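Local coordinates for stage III sporulation protein AH (Bacillus subtilis, PDB 3TUF) that forms, together with SpoIIQ, an intercellular channel between mother cell and forespore through which mother-cell gene expression triggers sigma-G activity during sporulation, at residues L90-E93 with D94-K98; S97-R100 with E101-A105; D110-T113 with A114-S118. One frame throughout, in Å; residues are numbered along the deposited sequence.

How the interactions relate
Interactions 1 and 2 are successive turns of helix 84-107, sharing Ser97 and Lys98, with centres about 10 Å apart; interaction 3 starts the next helix, 114-143, its centre about 15 Å from that of interaction 2. Interaction 1 is partly buried, with Arg96 enclosed by leucine and by carboxylates of the same chain. Interaction 2 lies at the surface, yet Leu103 is buried against helix 114-143, while Arg100 and Asn104 reach the second subunit. Interaction 3 is also at the surface, and no other chain of the assembly touches it. There the chemistry shifts from side chains packed one turn apart along a helix to polar groups capping a helix start.

Interaction 1 of 3, residues L90-E93 with D94-K98; sequences LDLE and DARSK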
ATOM      1  N   LEU B  90       9.344  -5.176  -3.594  1.00 35.38           N
ATOM      2  CA  LEU B  90       9.234  -6.583  -3.190  1.00 49.30           C
ATOM      3  C   LEU B  90       9.757  -6.889  -1.779  1.00 46.87           C
ATOM      4  O   LEU B  90       8.988  -7.446  -0.946  1.00 42.81           O
ATOM      5  CB  LEU B  90       9.827  -7.513  -4.246  1.00 47.81           C
ATOM      6  CG  LEU B  90       8.773  -7.622  -5.352  1.00 50.31           C
ATOM      7  CD1 LEU B  90       9.314  -8.260  -6.601  1.00 51.22           C
ATOM      8  CD2 LEU B  90       7.506  -8.345  -4.834  1.00 51.19           C
ATOM      9  N   ASP B  91      11.022  -6.509  -1.508  1.00 32.35           N
ATOM     10  CA  ASP B  91      11.576  -6.800  -0.197  1.00 48.65           C
ATOM     11  C   ASP B  91      10.831  -6.063   0.940  1.00 46.71           C
ATOM     12  O   ASP B  91      10.533  -6.640   2.012  1.00 36.83           O
ATOM     13  CB  ASP B  91      13.070  -6.542  -0.193  1.00 59.95           C
ATOM     14  CG  ASP B  91      13.835  -7.504  -1.144  1.00 67.41           C
ATOM     15  OD1 ASP B  91      13.310  -8.607  -1.566  1.00 68.31           O
ATOM     16  OD2 ASP B  91      14.980  -7.141  -1.473  1.00 73.24           O
ATOM     17  N   LEU B  92      10.492  -4.797   0.686  1.00 39.63           N
ATOM     18  CA  LEU B  92       9.687  -4.045   1.635  1.00 48.04           C
ATOM     19  C   LEU B  92       8.377  -4.784   1.976  1.00 40.21           C
ATOM     20  O   LEU B  92       8.073  -5.024   3.170  1.00 43.09           O
ATOM     21  CB  LEU B  92       9.414  -2.636   1.124  1.00 45.13           C
ATOM     22  CG  LEU B  92       8.668  -1.697   2.101  1.00 44.38           C
ATOM     23  CD1 LEU B  92       9.378  -1.748   3.454  1.00 43.32           C
ATOM     24  CD2 LEU B  92       8.617  -0.276   1.562  1.00 52.46           C
ATOM     25  N   GLU B  93       7.618  -5.134   0.942  1.00 45.15           N
ATOM     26  CA  GLU B  93       6.380  -5.883   1.114  1.00 52.85           C
ATOM     27  C   GLU B  93       6.645  -7.095   1.993  1.00 51.38           C
ATOM     28  O   GLU B  93       6.168  -7.168   3.125  1.00 46.50           O
ATOM     29  CB  GLU B  93       5.824  -6.322  -0.241  1.00 53.47           C
ATOM     30  CG  GLU B  93       4.564  -5.583  -0.663  1.00 74.16           C
ATOM     31  CD  GLU B  93       4.368  -4.286   0.097  1.00 84.16           C
ATOM     32  OE1 GLU B  93       3.683  -4.305   1.141  1.00108.10           O
ATOM     33  OE2 GLU B  93       4.897  -3.248  -0.350  1.00 82.02           O
ATOM     34  N   ASP B  94       7.414  -8.045   1.470  1.00 40.79           N
ATOM     35  CA  ASP B  94       7.828  -9.221   2.276  1.00 50.47           C
ATOM     36  C   ASP B  94       7.977  -8.875   3.757  1.00 48.61           C
ATOM     37  O   ASP B  94       7.253  -9.453   4.633  1.00 42.53           O
ATOM     38  CB  ASP B  94       9.144  -9.817   1.740  1.00 57.15           C
ATOM     39  CG  ASP B  94       8.993 -10.323   0.295  1.00 61.02           C
ATOM     40  OD1 ASP B  94       7.819 -10.309  -0.163  1.00 63.23           O
ATOM     41  OD2 ASP B  94       9.989 -10.741  -0.396  1.00 50.05           O
ATOM     42  N   ALA B  95       8.889  -7.921   4.012  1.00 37.06           N
ATOM     43  CA  ALA B  95       9.176  -7.459   5.355  1.00 44.13           C
ATOM     44  C   ALA B  95       7.886  -6.957   6.070  1.00 45.86           C
ATOM     45  O   ALA B  95       7.544  -7.433   7.181  1.00 54.53           O
ATOM     46  CB  ALA B  95      10.269  -6.394   5.330  1.00 39.02           C
ATOM     47  N   ARG B  96       7.152  -6.050   5.436  1.00 41.63           N
ATOM     48  CA  ARG B  96       5.900  -5.559   6.012  1.00 50.95           C
ATOM     49  C   ARG B  96       4.954  -6.697   6.416  1.00 50.72           C
ATOM     50  O   ARG B  96       4.354  -6.665   7.491  1.00 43.61           O
ATOM     51  CB  ARG B  96       5.197  -4.614   5.035  1.00 51.67           C
ATOM     52  CG  ARG B  96       6.068  -3.468   4.544  1.00 49.51           C
ATOM     53  CD  ARG B  96       6.213  -2.390   5.606  1.00 42.83           C
ATOM     54  NE  ARG B  96       5.635  -1.120   5.177  1.00 55.90           N
ATOM     55  CZ  ARG B  96       6.336  -0.007   4.989  1.00 60.95           C
ATOM     56  NH1 ARG B  96       7.646  -0.003   5.192  1.00 63.89           N
ATOM     57  NH2 ARG B  96       5.727   1.105   4.598  1.00 60.95           N
ATOM     58  N   SER B  97       4.827  -7.692   5.544  1.00 45.16           N
ATOM     59  CA  SER B  97       3.923  -8.845   5.750  1.00 50.86           C
ATOM     60  C   SER B  97       4.224  -9.546   7.035  1.00 50.28           C
ATOM     61  O   SER B  97       3.317  -9.791   7.861  1.00 50.03           O
ATOM     62  CB  SER B  97       4.146  -9.896   4.692  1.00 51.41           C
ATOM     63  OG  SER B  97       3.354  -9.581   3.597  1.00 61.17           O
ATOM     64  N   LYS B  98       5.511  -9.897   7.150  1.00 48.61           N
ATOM     65  CA  LYS B  98       6.049 -10.537   8.307  1.00 52.85           C
ATOM     66  C   LYS B  98       5.731  -9.695   9.489  1.00 58.38           C
ATOM     67  O   LYS B  98       5.193 -10.205  10.483  1.00 55.71           O
ATOM     68  CB  LYS B  98       7.562 -10.682   8.201  1.00 49.17           C
ATOM     69  CG  LYS B  98       7.972 -12.006   7.608  1.00 59.85           C
ATOM     70  CD  LYS B  98       9.477 -12.008   7.103  1.00 80.33           C
ATOM     71  CE  LYS B  98       9.617 -11.627   5.584  1.00 83.29           C
ATOM     72  NZ  LYS B  98      10.974 -11.087   5.205  1.00 69.76           N
TER
HETATM   73  O   HOH W   1       3.121  -7.046   1.885  1.00 65.74           O
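Arg96 turns back over Leu92, one helical turn earlier, and the isobutyl group lies against the arginine nearly to its end. The CB of Arg96 rests 3.3 Å from Glu93 O. With CG anti to the carbonyl carbon (chi1 -54°), the chain sets out beside its own backbone N; bends at chi2 and chi3 then lead it over the leucine. Arg96 CD comes 3.9 Å from Leu92 CD1, and the same methyl stays close as the chain passes through NE to CZ, 3.8 Å from it. At the tip, Arg96 NH1 presses on Leu92 CD1 at 3.0 Å, a tight contact, while Leu92 CG sits over one face of the guanidinium. The leucine meets it because its CG is anti to the backbone N (chi1 -175°).

These turns belong to helix 84-107, which pairs with helix 114-143 in an antiparallel helical hairpin. Arg96 reaches across to the second helix: it packs on Leu127 and Val130 and forms salt bridges with Glu134, Glu131 and Glu154, so its buried charge is met by three carboxylates of the same chain and the group is probably fixed in its rotation.

Beneath the side chains run regular i to i+4 bonds, among them Ala95 N to Asp91 O (2.9 Å) and Ser97 N to Glu93 O (2.8 Å). A water bridges the side chains of the last pair, donating to Glu93 OE1 at 2.9 Å and hydrogen-bonded to Ser97 OG at 3.1 Å. On another side of the helix, Asp91 and Asp94 bring like charges near each other, their carboxylate planes 49° apart, which is likely to be mildly unfavourable.

Interaction 2 of 3, residues S97-R100 with E101-A105; sequences SKER and EELNA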
ATOM      1  N   SER B  97       4.827  -7.692   5.544  1.00 45.16           N
ATOM      2  CA  SER B  97       3.923  -8.845   5.750  1.00 50.86           C
ATOM      3  C   SER B  97       4.224  -9.546   7.035  1.00 50.28           C
ATOM      4  O   SER B  97       3.317  -9.791   7.861  1.00 50.03           O
ATOM      5  CB  SER B  97       4.146  -9.896   4.692  1.00 51.41           C
ATOM      6  OG  SER B  97       3.354  -9.581   3.597  1.00 61.17           O
ATOM      7  N   LYS B  98       5.511  -9.897   7.150  1.00 48.61           N
ATOM      8  CA  LYS B  98       6.049 -10.537   8.307  1.00 52.85           C
ATOM      9  C   LYS B  98       5.731  -9.695   9.489  1.00 58.38           C
ATOM     10  O   LYS B  98       5.193 -10.205  10.483  1.00 55.71           O
ATOM     11  CB  LYS B  98       7.562 -10.682   8.201  1.00 49.17           C
ATOM     12  CG  LYS B  98       7.972 -12.006   7.608  1.00 59.85           C
ATOM     13  CD  LYS B  98       9.477 -12.008   7.103  1.00 80.33           C
ATOM     14  CE  LYS B  98       9.617 -11.627   5.584  1.00 83.29           C
ATOM     15  NZ  LYS B  98      10.974 -11.087   5.205  1.00 69.76           N
ATOM     16  N   GLU B  99       6.064  -8.404   9.392  1.00 51.92           N
ATOM     17  CA  GLU B  99       5.673  -7.474  10.444  1.00 56.20           C
ATOM     18  C   GLU B  99       4.209  -7.611  10.910  1.00 53.44           C
ATOM     19  O   GLU B  99       3.975  -7.864  12.107  1.00 57.71           O
ATOM     20  CB  GLU B  99       5.900  -6.074   9.990  1.00 59.03           C
ATOM     21  CG  GLU B  99       7.157  -5.500  10.472  1.00 56.53           C
ATOM     22  CD  GLU B  99       6.959  -4.023  10.796  1.00 69.81           C
ATOM     23  OE1 GLU B  99       6.441  -3.736  11.907  1.00 72.91           O
ATOM     24  OE2 GLU B  99       7.288  -3.162   9.940  1.00 60.94           O
ATOM     25  N   ARG B 100       3.248  -7.447   9.983  1.00 47.70           N
ATOM     26  CA  ARG B 100       1.821  -7.480  10.337  1.00 50.48           C
ATOM     27  C   ARG B 100       1.489  -8.766  11.012  1.00 54.44           C
ATOM     28  O   ARG B 100       0.773  -8.787  12.007  1.00 54.97           O
ATOM     29  CB  ARG B 100       0.924  -7.390   9.117  1.00 49.71           C
ATOM     30  CG  ARG B 100       1.009  -6.084   8.392  1.00 57.75           C
ATOM     31  CD  ARG B 100      -0.040  -5.994   7.283  1.00 53.87           C
ATOM     32  NE  ARG B 100       0.286  -6.727   6.035  1.00 49.16           N
ATOM     33  CZ  ARG B 100       1.113  -6.282   5.075  1.00 63.75           C
ATOM     34  NH1 ARG B 100       1.738  -5.097   5.202  1.00 60.50           N
ATOM     35  NH2 ARG B 100       1.308  -7.023   3.994  1.00 55.79           N
ATOM     36  N   GLU B 101       2.022  -9.845  10.456  1.00 48.14           N
ATOM     37  CA  GLU B 101       1.774 -11.158  10.994  1.00 59.30           C
ATOM     38  C   GLU B 101       2.198 -11.297  12.482  1.00 60.89           C
ATOM     39  O   GLU B 101       1.511 -11.949  13.296  1.00 54.63           O
ATOM     40  CB  GLU B 101       2.499 -12.165  10.141  1.00 63.68           C
ATOM     41  CG  GLU B 101       3.315 -13.090  10.993  1.00 70.21           C
ATOM     42  CD  GLU B 101       3.563 -14.411  10.355  1.00 87.51           C
ATOM     43  OE1 GLU B 101       3.455 -14.496   9.107  1.00 91.82           O
ATOM     44  OE2 GLU B 101       3.862 -15.363  11.115  1.00 94.60           O
ATOM     45  N   GLU B 102       3.328 -10.683  12.821  1.00 58.77           N
ATOM     46  CA  GLU B 102       3.822 -10.762  14.166  1.00 62.37           C
ATOM     47  C   GLU B 102       3.017  -9.895  15.102  1.00 63.64           C
ATOM     48  O   GLU B 102       2.593 -10.359  16.181  1.00 64.12           O
ATOM     49  CB  GLU B 102       5.282 -10.408  14.201  1.00 76.80           C
ATOM     50  CG  GLU B 102       6.150 -11.645  14.071  1.00109.18           C
ATOM     51  CD  GLU B 102       7.444 -11.408  13.296  1.00117.00           C
ATOM     52  OE1 GLU B 102       8.017 -10.291  13.380  1.00125.87           O
ATOM     53  OE2 GLU B 102       7.891 -12.356  12.601  1.00135.66           O
ATOM     54  N   LEU B 103       2.787  -8.648  14.699  1.00 54.69           N
ATOM     55  CA  LEU B 103       1.858  -7.807  15.445  1.00 60.31           C
ATOM     56  C   LEU B 103       0.537  -8.564  15.677  1.00 53.54           C
ATOM     57  O   LEU B 103       0.083  -8.757  16.819  1.00 53.40           O
ATOM     58  CB  LEU B 103       1.617  -6.464  14.737  1.00 55.98           C
ATOM     59  CG  LEU B 103       2.663  -5.312  14.860  1.00 52.74           C
ATOM     60  CD1 LEU B 103       3.675  -5.527  16.010  1.00 51.97           C
ATOM     61  CD2 LEU B 103       3.379  -5.014  13.531  1.00 52.62           C
ATOM     62  N   ASN B 104      -0.059  -9.055  14.604  1.00 50.60           N
ATOM     63  CA  ASN B 104      -1.310  -9.743  14.777  1.00 57.68           C
ATOM     64  C   ASN B 104      -1.180 -10.923  15.731  1.00 56.59           C
ATOM     65  O   ASN B 104      -2.116 -11.245  16.475  1.00 53.85           O
ATOM     66  CB  ASN B 104      -1.826 -10.229  13.444  1.00 62.29           C
ATOM     67  CG  ASN B 104      -3.272 -10.703  13.514  1.00 72.09           C
ATOM     68  OD1 ASN B 104      -4.001 -10.507  14.504  1.00 68.89           O
ATOM     69  ND2 ASN B 104      -3.696 -11.328  12.447  1.00 79.14           N
ATOM     70  N   ALA B 105      -0.016 -11.565  15.701  1.00 55.32           N
ATOM     71  CA  ALA B 105       0.177 -12.763  16.468  1.00 58.71           C
ATOM     72  C   ALA B 105       0.163 -12.471  17.978  1.00 57.48           C
ATOM     73  O   ALA B 105      -0.464 -13.198  18.754  1.00 71.06           O
ATOM     74  CB  ALA B 105       1.471 -13.440  16.044  1.00 59.60           C
TER
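The later turns of helix 84-107, on the first arm of the helical hairpin, set Glu99 beside Leu103 and Arg100 one turn before Asn104, both pairs at the i to i+4 spacing. Glu99 and Leu103 lie alongside each other and point the same way. Glu99 OE1 stands 3.7 Å from Leu103 CD2, and that methyl also leans on the backbone, 3.2 Å from Glu99 O. With its CG anti to the carbonyl carbon (chi1 -80°), the leucine slants back beside its own N toward the preceding turn. Its buried side chain packs on Lys123 and Met124 of helix 114-143.

Arg100 and Asn104 meet through the main chain: Asn104 N donates to Arg100 O at 2.7 Å, almost straight (170°), and Asn104 CB rests 3.3 Å from the same oxygen. The arginine then runs back along the helix, and one face of its guanidinium covers Ser97 CA, which sits toward the rim. Its charge is taken up by Glu131 of the same chain and, through NE, by Glu129 of the second subunit; Asn104 OD1 is hydrogen-bonded to Tyr121 OH of the second subunit.

Along the backbone, Leu103 N bonds to Glu99 O at 3.0 Å, and Glu102 N reaches Lys98 O at 3.0 Å in a more bent bond (147°). The arrangement is typical of an amphipathic alpha-helix in a hairpin, with Leu103 turned to the partner helix and Arg100 and Asn104 to the second subunit.

Interaction 3 of 3, residues D110-T113 with A114-S118; sequences DDAT and AKEKS
A capping box made by Thr113 and Glu116 opens helix 114-143, where the chain turns back after helix 84-107. Thr113 is the N-cap. Its OG1 accepts from Glu116 N at 3.0 Å in a nearly straight bond (174°), occupying an amide that has no preceding helical turn to bond to. The first torsion places the hydroxyl for this, setting OG1 between the backbone N and the carbonyl carbon (chi1 69°).

In return, the side chain of Glu116 crosses that of Thr113 at about a right angle. Glu116 OE2 accepts from Thr113 N at 2.6 Å and also from Thr113 OG1, although OE2 lies too near a neighbour in the model, so its place, and with it both bonds, is less certain. The negative charge at this end would probably be favoured by the helix dipole.

The first backbone turn closes as Lys117 N donates to Thr113 O at 2.8 Å, again close to straight (176°). The lysine side chain then folds toward the loop, its extended chain bending only at chi4, and its methylenes cover the methyl of Ala112. Its ammonium makes a hydrogen bond to the carbonyl oxygen of Ser109, just before the segment, and Lys117 NZ also makes a weak bond to Ala112 O at 3.4 Å. Replacing Lys117 by alanine takes away everything beyond CB, and would probably leave Ala112 CB less covered and the Ser109 carbonyl without this donor. The closest carbon contact of that cover is Lys117 CG to Ala112 CB, at 3.7 Å.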
ATOM      1  N   ASP B 110      -2.973 -15.517  23.906  1.00 63.72           N
ATOM      2  CA  ASP B 110      -3.426 -15.636  25.305  1.00 67.38           C
ATOM      3  C   ASP B 110      -2.370 -15.288  26.310  1.00 69.18           C
ATOM      4  O   ASP B 110      -2.659 -15.073  27.498  1.00 70.13           O
ATOM      5  CB  ASP B 110      -3.804 -17.065  25.592  1.00 67.99           C
ATOM      6  CG  ASP B 110      -5.137 -17.401  25.088  1.00 80.22           C
ATOM      7  OD1 ASP B 110      -5.826 -16.498  24.547  1.00 82.25           O
ATOM      8  OD2 ASP B 110      -5.508 -18.576  25.242  1.00 97.06           O
ATOM      9  N   ASP B 111      -1.139 -15.281  25.818  1.00 66.93           N
ATOM     10  CA  ASP B 111       0.049 -15.100  26.643  1.00 75.72           C
ATOM     11  C   ASP B 111       0.612 -13.698  26.627  1.00 72.99           C
ATOM     12  O   ASP B 111       1.589 -13.448  27.321  1.00 75.93           O
ATOM     13  CB  ASP B 111       1.124 -16.090  26.213  1.00 70.98           C
ATOM     14  CG  ASP B 111       0.735 -17.500  26.537  1.00 77.27           C
ATOM     15  OD1 ASP B 111       0.641 -17.784  27.744  1.00 85.50           O
ATOM     16  OD2 ASP B 111       0.480 -18.306  25.611  1.00 84.38           O
ATOM     17  N   ALA B 112       0.020 -12.796  25.830  1.00 65.00           N
ATOM     18  CA  ALA B 112       0.402 -11.380  25.842  1.00 53.11           C
ATOM     19  C   ALA B 112      -0.310 -10.659  26.983  1.00 63.90           C
ATOM     20  O   ALA B 112      -1.428 -11.004  27.337  1.00 66.60           O
ATOM     21  CB  ALA B 112       0.051 -10.733  24.518  1.00 62.37           C
ATOM     22  N   THR B 113       0.335  -9.662  27.571  1.00 68.79           N
ATOM     23  CA  THR B 113      -0.344  -8.865  28.566  1.00 65.13           C
ATOM     24  C   THR B 113      -1.119  -7.803  27.840  1.00 67.66           C
ATOM     25  O   THR B 113      -0.887  -7.552  26.642  1.00 64.53           O
ATOM     26  CB  THR B 113       0.615  -8.113  29.473  1.00 62.84           C
ATOM     27  OG1 THR B 113       1.282  -7.091  28.719  1.00 63.23           O
ATOM     28  CG2 THR B 113       1.608  -9.050  30.067  1.00 64.37           C
ATOM     29  N   ALA B 114      -2.027  -7.166  28.587  1.00 61.96           N
ATOM     30  CA  ALA B 114      -2.799  -6.046  28.094  1.00 62.47           C
ATOM     31  C   ALA B 114      -1.879  -4.980  27.493  1.00 62.62           C
ATOM     32  O   ALA B 114      -2.136  -4.490  26.391  1.00 63.94           O
ATOM     33  CB  ALA B 114      -3.643  -5.473  29.210  1.00 59.63           C
ATOM     34  N   LYS B 115      -0.797  -4.659  28.199  1.00 61.36           N
ATOM     35  CA  LYS B 115       0.156  -3.664  27.729  1.00 64.78           C
ATOM     36  C   LYS B 115       0.700  -4.053  26.364  1.00 65.29           C
ATOM     37  O   LYS B 115       0.680  -3.258  25.414  1.00 65.36           O
ATOM     38  CB  LYS B 115       1.317  -3.573  28.708  1.00 68.89           C
ATOM     39  CG  LYS B 115       1.961  -2.215  28.803  1.00 83.85           C
ATOM     40  CD  LYS B 115       1.167  -1.310  29.752  1.00 95.44           C
ATOM     41  CE  LYS B 115       1.353  -1.663  31.252  1.00 97.65           C
ATOM     42  NZ  LYS B 115       2.631  -1.187  31.867  1.00104.38           N
ATOM     43  N   GLU B 116       1.182  -5.289  26.284  1.00 57.46           N
ATOM     44  CA  GLU B 116       1.768  -5.795  25.059  1.00 66.59           C
ATOM     45  C   GLU B 116       0.767  -5.817  23.905  1.00 65.14           C
ATOM     46  O   GLU B 116       1.089  -5.360  22.803  1.00 67.00           O
ATOM     47  CB  GLU B 116       2.328  -7.185  25.271  1.00 63.93           C
ATOM     48  CG  GLU B 116       3.240  -7.355  26.442  1.00 63.12           C
ATOM     49  CD  GLU B 116       3.512  -8.832  26.681  1.00 74.75           C
ATOM     50  OE1 GLU B 116       4.284  -9.423  25.900  1.00 74.55           O
ATOM     51  OE2 GLU B 116       2.941  -9.423  27.622  1.00 80.68           O
ATOM     52  N   LYS B 117      -0.440  -6.332  24.138  1.00 61.01           N
ATOM     53  CA  LYS B 117      -1.475  -6.283  23.092  1.00 65.54           C
ATOM     54  C   LYS B 117      -1.688  -4.841  22.631  1.00 61.01           C
ATOM     55  O   LYS B 117      -1.696  -4.531  21.434  1.00 55.54           O
ATOM     56  CB  LYS B 117      -2.794  -6.887  23.579  1.00 61.13           C
ATOM     57  CG  LYS B 117      -2.698  -8.385  23.834  1.00 68.62           C
ATOM     58  CD  LYS B 117      -4.082  -8.989  23.955  1.00 71.54           C
ATOM     59  CE  LYS B 117      -4.096 -10.513  23.855  1.00 69.57           C
ATOM     60  NZ  LYS B 117      -4.068 -11.116  25.208  1.00 79.43           N
ATOM     61  N   SER B 118      -1.818  -3.956  23.597  1.00 60.92           N
ATOM     62  CA  SER B 118      -2.098  -2.566  23.324  1.00 59.67           C
ATOM     63  C   SER B 118      -1.039  -1.896  22.442  1.00 59.16           C
ATOM     64  O   SER B 118      -1.374  -1.165  21.500  1.00 58.30           O
ATOM     65  CB  SER B 118      -2.225  -1.835  24.640  1.00 68.58           C
ATOM     66  OG  SER B 118      -2.560  -0.490  24.411  1.00 81.56           O
TER